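Type II restriction enzyme AgeI (Thalassobius gelatinovorus, PDB 5DWA) recognises the double-stranded DNA sequence 5'-ACCGGT-3' and cleaves it after the first A, leaving fragments with 5'-phosphate ends. Local coordinates at residues D65-V70 against S195-K200; E97-E102 against S260-Q265; V33-V36 against K40-S43. All blocks are in the same frame, centred on the assembly; numbering follows the deposited sequence.

Contact 1 (D65-V70 against S195-K200); sequences DLWHHV and STLDVK. With nucleotides of chain C.
Leu197 and Val199 each lay one methyl over an aromatic ring of helix 63-78, joining that helix to the chain that leaves strand 191-196. Thr196 ends the strand with an ST turn, its OG1 taking the Asp198 N-H at 2.9 Å. Leu197 then meets Trp67 at about a right angle: CD1 stands 3.6 Å from the centroid of the five-membered ring of Trp67, a CH-pi contact over the face, and comes closest to Trp67 CD2 at 3.3 Å. Asp198 leaves the interface and is held by Thr244 and the backbone N of Glu214. Val199, with CG1 anti to its own N (chi1 170°), sets that methyl 3.8 Å from the centroid of the His68 ring, again over a face. The rotation of this imidazole is also tied down from outside by a hydrogen bond between His68 NE2 and Ser201 OG. Lys200 turns from the helix; its chain bends at chi2 (62°) and NZ donates to O4 of thymine DT9 of chain C at 2.8 Å. This loop, which packs on a buried turn of helix 63-78 and may help recognise DNA through Lys200, follows an inner strand of the PD-(D/E)XK nuclease's mixed sheet.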
# COMPACT_ATOMS: atom_id res chain seq x y z
N ASP A 65 -2.70 20.85 5.67
CA ASP A 65 -2.15 21.69 4.60
C ASP A 65 -0.69 22.05 4.87
O ASP A 65 0.10 22.13 3.93
CB ASP A 65 -2.98 22.97 4.43
CG ASP A 65 -4.27 22.74 3.67
OD1 ASP A 65 -4.68 21.58 3.50
OD2 ASP A 65 -4.88 23.74 3.24
N LEU A 66 -0.32 22.24 6.13
CA LEU A 66 1.07 22.52 6.44
C LEU A 66 1.93 21.31 6.09
O LEU A 66 3.04 21.44 5.59
CB LEU A 66 1.27 22.88 7.91
CG LEU A 66 0.68 24.21 8.36
CD1 LEU A 66 0.83 24.37 9.86
CD2 LEU A 66 1.37 25.36 7.63
N TRP A 67 1.40 20.12 6.36
CA TRP A 67 2.14 18.91 6.03
C TRP A 67 2.25 18.73 4.52
O TRP A 67 3.34 18.47 3.99
CB TRP A 67 1.44 17.70 6.64
CG TRP A 67 2.18 16.41 6.55
CD1 TRP A 67 2.19 15.53 5.50
CD2 TRP A 67 2.98 15.83 7.57
NE1 TRP A 67 2.97 14.43 5.82
CE2 TRP A 67 3.46 14.60 7.08
CE3 TRP A 67 3.33 16.23 8.87
CZ2 TRP A 67 4.29 13.76 7.85
CZ3 TRP A 67 4.14 15.40 9.63
CH2 TRP A 67 4.61 14.17 9.12
N HIS A 68 1.12 18.86 3.83
CA HIS A 68 1.03 18.50 2.43
C HIS A 68 1.50 19.58 1.47
O HIS A 68 2.15 19.28 0.48
CB HIS A 68 -0.42 18.11 2.09
CG HIS A 68 -0.62 17.70 0.66
ND1 HIS A 68 0.09 16.68 0.08
CD2 HIS A 68 -1.45 18.18 -0.29
CE1 HIS A 68 -0.29 16.54 -1.18
NE2 HIS A 68 -1.23 17.44 -1.43
N HIS A 69 1.15 20.84 1.76
CA HIS A 69 1.48 21.93 0.83
C HIS A 69 2.79 22.62 1.19
O HIS A 69 3.36 23.31 0.34
CB HIS A 69 0.36 22.99 0.78
CG HIS A 69 -0.89 22.52 0.12
ND1 HIS A 69 -0.89 21.78 -1.04
CD2 HIS A 69 -2.20 22.70 0.44
CE1 HIS A 69 -2.13 21.52 -1.40
NE2 HIS A 69 -2.95 22.07 -0.52
N VAL A 70 3.28 22.44 2.42
CA VAL A 70 4.53 23.10 2.82
C VAL A 70 5.66 22.10 3.01
O VAL A 70 6.60 22.08 2.22
CB VAL A 70 4.35 23.92 4.12
CG1 VAL A 70 5.67 24.60 4.52
CG2 VAL A 70 3.24 24.94 3.94
N SER A 195 -5.43 7.87 14.02
CA SER A 195 -5.02 9.27 14.00
C SER A 195 -4.51 9.58 12.61
O SER A 195 -3.68 8.84 12.08
CB SER A 195 -3.94 9.54 15.04
OG SER A 195 -4.42 9.24 16.34
N THR A 196 -5.01 10.64 12.00
CA THR A 196 -4.67 10.89 10.62
C THR A 196 -4.59 12.36 10.31
O THR A 196 -5.27 13.18 10.92
CB THR A 196 -5.68 10.18 9.68
OG1 THR A 196 -5.23 10.30 8.33
CG2 THR A 196 -7.11 10.76 9.85
N LEU A 197 -3.74 12.70 9.34
CA LEU A 197 -3.75 14.04 8.78
C LEU A 197 -4.77 14.13 7.65
O LEU A 197 -5.03 15.23 7.14
CB LEU A 197 -2.36 14.42 8.28
CG LEU A 197 -1.30 14.50 9.38
CD1 LEU A 197 0.02 14.91 8.77
CD2 LEU A 197 -1.73 15.48 10.45
N ASP A 198 -5.32 12.98 7.25
CA ASP A 198 -6.33 12.89 6.18
C ASP A 198 -5.90 13.73 4.98
O ASP A 198 -6.65 14.57 4.49
CB ASP A 198 -7.70 13.33 6.70
CG ASP A 198 -8.84 13.01 5.71
OD1 ASP A 198 -8.67 12.14 4.83
OD2 ASP A 198 -9.92 13.62 5.83
N VAL A 199 -4.66 13.51 4.54
CA VAL A 199 -4.14 14.23 3.37
C VAL A 199 -4.65 13.61 2.08
O VAL A 199 -4.46 12.42 1.84
CB VAL A 199 -2.61 14.22 3.34
CG1 VAL A 199 -2.09 14.77 1.99
CG2 VAL A 199 -2.04 15.04 4.49
N LYS A 200 -5.29 14.43 1.25
CA LYS A 200 -5.52 14.09 -0.15
C LYS A 200 -5.92 15.33 -0.92
O LYS A 200 -6.97 15.92 -0.66
CB LYS A 200 -6.61 13.03 -0.34
CG LYS A 200 -6.89 12.65 -1.81
CD LYS A 200 -5.65 12.06 -2.50
CE LYS A 200 -6.00 11.56 -3.91
NZ LYS A 200 -4.83 10.92 -4.59
P DT C 9 0.47 13.00 -12.01
OP1 DT C 9 1.51 13.19 -13.03
OP2 DT C 9 -0.51 14.08 -11.73
O5' DT C 9 -0.32 11.67 -12.36
C5' DT C 9 0.40 10.46 -12.46
C4' DT C 9 -0.56 9.30 -12.49
O4' DT C 9 -1.32 9.28 -11.27
C3' DT C 9 -1.60 9.33 -13.61
O3' DT C 9 -1.31 8.28 -14.50
C2' DT C 9 -2.96 9.16 -12.88
C1' DT C 9 -2.53 8.64 -11.52
N1 DT C 9 -3.41 8.97 -10.39
C2 DT C 9 -3.98 7.95 -9.67
O2 DT C 9 -3.86 6.78 -9.98
N3 DT C 9 -4.71 8.35 -8.59
C4 DT C 9 -4.90 9.65 -8.14
O4 DT C 9 -5.56 9.91 -7.15
C5 DT C 9 -4.26 10.67 -8.93
C7 DT C 9 -4.40 12.12 -8.55
C6 DT C 9 -3.54 10.28 -9.99

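Contact 2 (E97-E102 against S260-Q265); sequences EVALVE and SGFSGQ
Phe262 points its ring edge at Ala99 and Leu100, pinning the loop after strand 257-259 to helix 84-109, one of the helices packed on the mixed sheet of this PD-(D/E)XK fold. The ring tip does most of the touching. Phe262 CZ lies 3.6 Å from Ala99 O and 4.1 Å from Ala99 CB, so the aromatic C-H edge, slightly positive, faces a helix carbonyl oxygen in what is probably a mildly favourable contact. Leu100 CD2 meets Phe262 CE1 at 4.0 Å, close to the ring plane, and the two side chains cross at about a right angle. Leu100 starts out pointing from the loop, yet its CD2 branch swings back to reach the ring edge. Phe262 can extend this far because its CG is anti to the backbone N (chi1 -170°), sending the ring off the loop toward the helix.

In the next shell, Tyr240 meets the Phe262 ring edge-to-face. From helix 43-57, Thr55 touches the same side chain and Phe51 brings its ring against it with the planes at about 45°, touching Ala99 as well. Arg103, one residue past 97-102 on the same helix, grips the loop backbone twice, NE on Phe262 O and NH2 on Gln265 O. Just upstream of the ring, Ser260 OG donates to Gly261 O at 2.8 Å, tilted 17° from the plane of that carbonyl.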
# COMPACT_ATOMS: atom_id res chain seq x y z
N GLU A 97 4.36 9.78 13.29
CA GLU A 97 4.49 9.14 14.61
C GLU A 97 5.34 10.00 15.56
O GLU A 97 4.96 10.23 16.71
CB GLU A 97 5.12 7.77 14.48
CG GLU A 97 4.35 6.82 13.57
CD GLU A 97 5.08 5.51 13.44
OE1 GLU A 97 5.13 4.76 14.43
OE2 GLU A 97 5.64 5.23 12.36
N VAL A 98 6.51 10.44 15.08
CA VAL A 98 7.37 11.32 15.88
C VAL A 98 6.61 12.55 16.36
O VAL A 98 6.69 12.92 17.52
CB VAL A 98 8.62 11.77 15.08
CG1 VAL A 98 9.35 12.91 15.81
CG2 VAL A 98 9.56 10.61 14.86
N ALA A 99 5.88 13.17 15.45
CA ALA A 99 5.14 14.39 15.77
C ALA A 99 4.02 14.14 16.79
O ALA A 99 3.82 14.95 17.69
CB ALA A 99 4.57 15.01 14.50
N LEU A 100 3.30 13.03 16.66
CA LEU A 100 2.24 12.70 17.61
C LEU A 100 2.79 12.56 19.03
O LEU A 100 2.22 13.09 19.98
CB LEU A 100 1.52 11.41 17.21
CG LEU A 100 0.53 11.53 16.06
CD1 LEU A 100 0.09 10.13 15.64
CD2 LEU A 100 -0.67 12.37 16.49
N VAL A 101 3.91 11.85 19.15
CA VAL A 101 4.53 11.61 20.45
C VAL A 101 5.05 12.92 21.05
O VAL A 101 4.81 13.22 22.23
CB VAL A 101 5.68 10.60 20.34
CG1 VAL A 101 6.46 10.51 21.65
CG2 VAL A 101 5.14 9.23 19.94
N GLU A 102 5.73 13.71 20.22
CA GLU A 102 6.30 14.98 20.66
C GLU A 102 5.21 15.95 21.13
O GLU A 102 5.37 16.62 22.16
CB GLU A 102 7.11 15.62 19.52
CG GLU A 102 7.78 16.95 19.88
CD GLU A 102 8.98 16.77 20.78
OE1 GLU A 102 9.77 15.83 20.55
OE2 GLU A 102 9.14 17.56 21.73
N SER A 260 -9.66 18.37 14.63
CA SER A 260 -9.07 19.47 15.39
C SER A 260 -7.79 19.99 14.75
O SER A 260 -7.25 19.37 13.84
CB SER A 260 -8.77 19.05 16.83
OG SER A 260 -7.59 18.27 16.91
N GLY A 261 -7.33 21.13 15.25
CA GLY A 261 -5.99 21.60 14.95
C GLY A 261 -4.99 20.72 15.68
O GLY A 261 -5.38 19.85 16.47
N PHE A 262 -3.71 20.93 15.43
CA PHE A 262 -2.69 20.04 15.97
C PHE A 262 -1.99 20.64 17.18
O PHE A 262 -1.85 19.99 18.21
CB PHE A 262 -1.68 19.68 14.89
CG PHE A 262 -0.73 18.59 15.29
CD1 PHE A 262 -1.14 17.27 15.32
CD2 PHE A 262 0.59 18.89 15.60
CE1 PHE A 262 -0.26 16.26 15.68
CE2 PHE A 262 1.48 17.88 15.96
CZ PHE A 262 1.05 16.57 16.00
N SER A 263 -1.55 21.88 17.06
CA SER A 263 -0.87 22.55 18.16
C SER A 263 -1.86 22.91 19.26
O SER A 263 -3.05 23.08 19.01
CB SER A 263 -0.16 23.80 17.66
OG SER A 263 -1.11 24.77 17.24
N GLY A 264 -1.34 23.03 20.48
CA GLY A 264 -2.16 23.37 21.63
C GLY A 264 -1.77 22.58 22.87
O GLY A 264 -0.70 21.98 22.92
N GLN A 265 -2.64 22.60 23.88
CA GLN A 265 -2.47 21.79 25.08
C GLN A 265 -3.46 20.63 25.06
O GLN A 265 -3.29 19.68 24.30
CB GLN A 265 -2.66 22.63 26.34
CG GLN A 265 -1.50 23.57 26.63
CD GLN A 265 -0.23 22.83 26.99
OE1 GLN A 265 -0.17 22.17 28.02
NE2 GLN A 265 0.78 22.93 26.14

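Contact 3 (V33-V36 against K40-S43); sequences VPLV and KLKS. With nucleotides of chain D.
Leu41 reaches Leu35 by carrying CG anti to its backbone N (chi1 179°); chi2 of 62° turns CD1 aside and leaves CD2 as the extended branch that comes up to residues 33-36. Leu35, its CG placed beside its own N instead (chi1 -57°), presents both CB and CD2 to that methyl. Leu41 CD2 sits 3.8 Å from Leu35 CB and equally far from Leu35 CD2, and it also lies 3.7 Å from Leu35 O, so one methyl touches both the side chain and the carbonyl of Leu35. Ala46 of helix 43-57 touches both leucines. The pair closes the bend between helix 22-36 and helix 43-57, two helices joined by a short loop, with Lys42 in the N-cap position of the second. Within this bend the backbones are bridged by water. Water 1 lies 2.8 Å from Leu35 O, is equally near Leu41 O, and bonds to Ser43 OG as well, although its two protons cannot serve every acceptor in reach. Water 2 donates to Val36 O at 3.2 Å and only weakly to Leu41 O. Val36 O and Ser43 OG lie 3.7 Å apart. Val36 O accepts a hydrogen bond from Lys79 NZ, while Ser43 OG has weak bonds to Lys79 NZ and Tyr75 OH, which tie the turn to the region of helix 63-78. On the DNA side, Lys42 runs its aliphatic chain past the backbone: its CD packs 3.4 Å from O5' of DG11 of chain D, and its NZ forms a long, weak ion pair with Asp45.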
# COMPACT_ATOMS: atom_id res chain seq x y z
N VAL A 33 14.38 23.62 5.97
CA VAL A 33 15.30 23.38 4.86
C VAL A 33 16.67 22.86 5.32
O VAL A 33 17.15 21.86 4.79
CB VAL A 33 15.50 24.65 3.99
CG1 VAL A 33 16.68 24.47 3.04
CG2 VAL A 33 14.22 24.95 3.21
N PRO A 34 17.30 23.51 6.33
CA PRO A 34 18.62 23.00 6.71
C PRO A 34 18.60 21.61 7.35
O PRO A 34 19.66 21.01 7.52
CB PRO A 34 19.12 24.04 7.73
CG PRO A 34 18.29 25.24 7.52
CD PRO A 34 16.95 24.72 7.09
N LEU A 35 17.41 21.11 7.68
CA LEU A 35 17.30 19.81 8.32
C LEU A 35 17.16 18.68 7.31
O LEU A 35 17.42 17.52 7.63
CB LEU A 35 16.10 19.78 9.27
CG LEU A 35 16.05 20.83 10.38
CD1 LEU A 35 14.82 20.61 11.26
CD2 LEU A 35 17.33 20.78 11.22
N VAL A 36 16.72 19.02 6.10
CA VAL A 36 16.35 18.02 5.09
C VAL A 36 17.53 17.12 4.73
O VAL A 36 17.38 15.91 4.56
CB VAL A 36 15.78 18.69 3.83
CG1 VAL A 36 15.55 17.68 2.71
CG2 VAL A 36 14.49 19.42 4.15
N LYS A 40 23.54 13.08 10.00
CA LYS A 40 23.17 12.38 11.24
C LYS A 40 21.76 12.66 11.74
O LYS A 40 21.38 12.23 12.83
CB LYS A 40 24.16 12.72 12.37
CG LYS A 40 25.61 12.48 12.04
CD LYS A 40 26.48 13.26 13.01
CE LYS A 40 27.95 12.89 12.87
NZ LYS A 40 28.78 14.00 12.31
N LEU A 41 20.97 13.37 10.94
CA LEU A 41 19.59 13.65 11.33
C LEU A 41 18.64 12.84 10.47
O LEU A 41 18.55 13.09 9.27
CB LEU A 41 19.28 15.14 11.22
CG LEU A 41 17.84 15.52 11.59
CD1 LEU A 41 17.53 15.18 13.05
CD2 LEU A 41 17.58 16.98 11.31
N LYS A 42 17.97 11.88 11.07
CA LYS A 42 16.95 11.11 10.35
C LYS A 42 15.85 12.05 9.89
O LYS A 42 15.42 12.93 10.63
CB LYS A 42 16.36 10.01 11.23
CG LYS A 42 17.37 8.93 11.63
CD LYS A 42 16.74 7.85 12.50
CE LYS A 42 16.48 8.34 13.91
NZ LYS A 42 17.76 8.69 14.59
N SER A 43 15.38 11.87 8.67
CA SER A 43 14.37 12.78 8.17
C SER A 43 13.04 12.63 8.90
O SER A 43 12.24 13.56 8.91
CB SER A 43 14.17 12.59 6.67
OG SER A 43 15.26 13.18 5.99
P DG D 11 17.11 6.85 8.18
OP1 DG D 11 16.17 7.92 7.77
OP2 DG D 11 18.54 7.19 8.39
O5' DG D 11 16.59 6.18 9.52
C5' DG D 11 15.24 5.77 9.66
C4' DG D 11 15.16 4.41 10.30
O4' DG D 11 15.50 3.39 9.32
C3' DG D 11 16.13 4.19 11.47
O3' DG D 11 15.51 3.37 12.46
C2' DG D 11 17.31 3.48 10.81
C1' DG D 11 16.60 2.62 9.78
N9 DG D 11 17.42 2.28 8.62
C8 DG D 11 18.46 3.00 8.10
N7 DG D 11 18.99 2.45 7.04
C5 DG D 11 18.25 1.30 6.84
C6 DG D 11 18.35 0.29 5.84
O6 DG D 11 19.14 0.22 4.90
N1 DG D 11 17.39 -0.70 6.02
C2 DG D 11 16.46 -0.72 7.02
N2 DG D 11 15.63 -1.77 7.02
N3 DG D 11 16.35 0.21 7.96
C4 DG D 11 17.27 1.18 7.81
O HOH W 1 17.08 14.79 7.60
O HOH W 2 18.70 13.32 5.79

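Contacts 1 and 2 adjoin, their centres 13 Å apart: Ser195 CB packs on Leu100 CD1 at 4.1 Å, and their segments alternate along the chain, binding two successive helices to elements from the later part of the protein. Phe51 of helix 43-57 touches both, meeting Trp67 and Leu197 of one and Phe262 of the other. That helix begins at contact 3, which lies about 20 Å from each of the other two, centre to centre. The DNA is approached differently: contact 1 reaches a base of chain C, Lys42 of contact 3 packs on the backbone of chain D, and contact 2 stays about 6 Å from nucleic acid at its nearest atom.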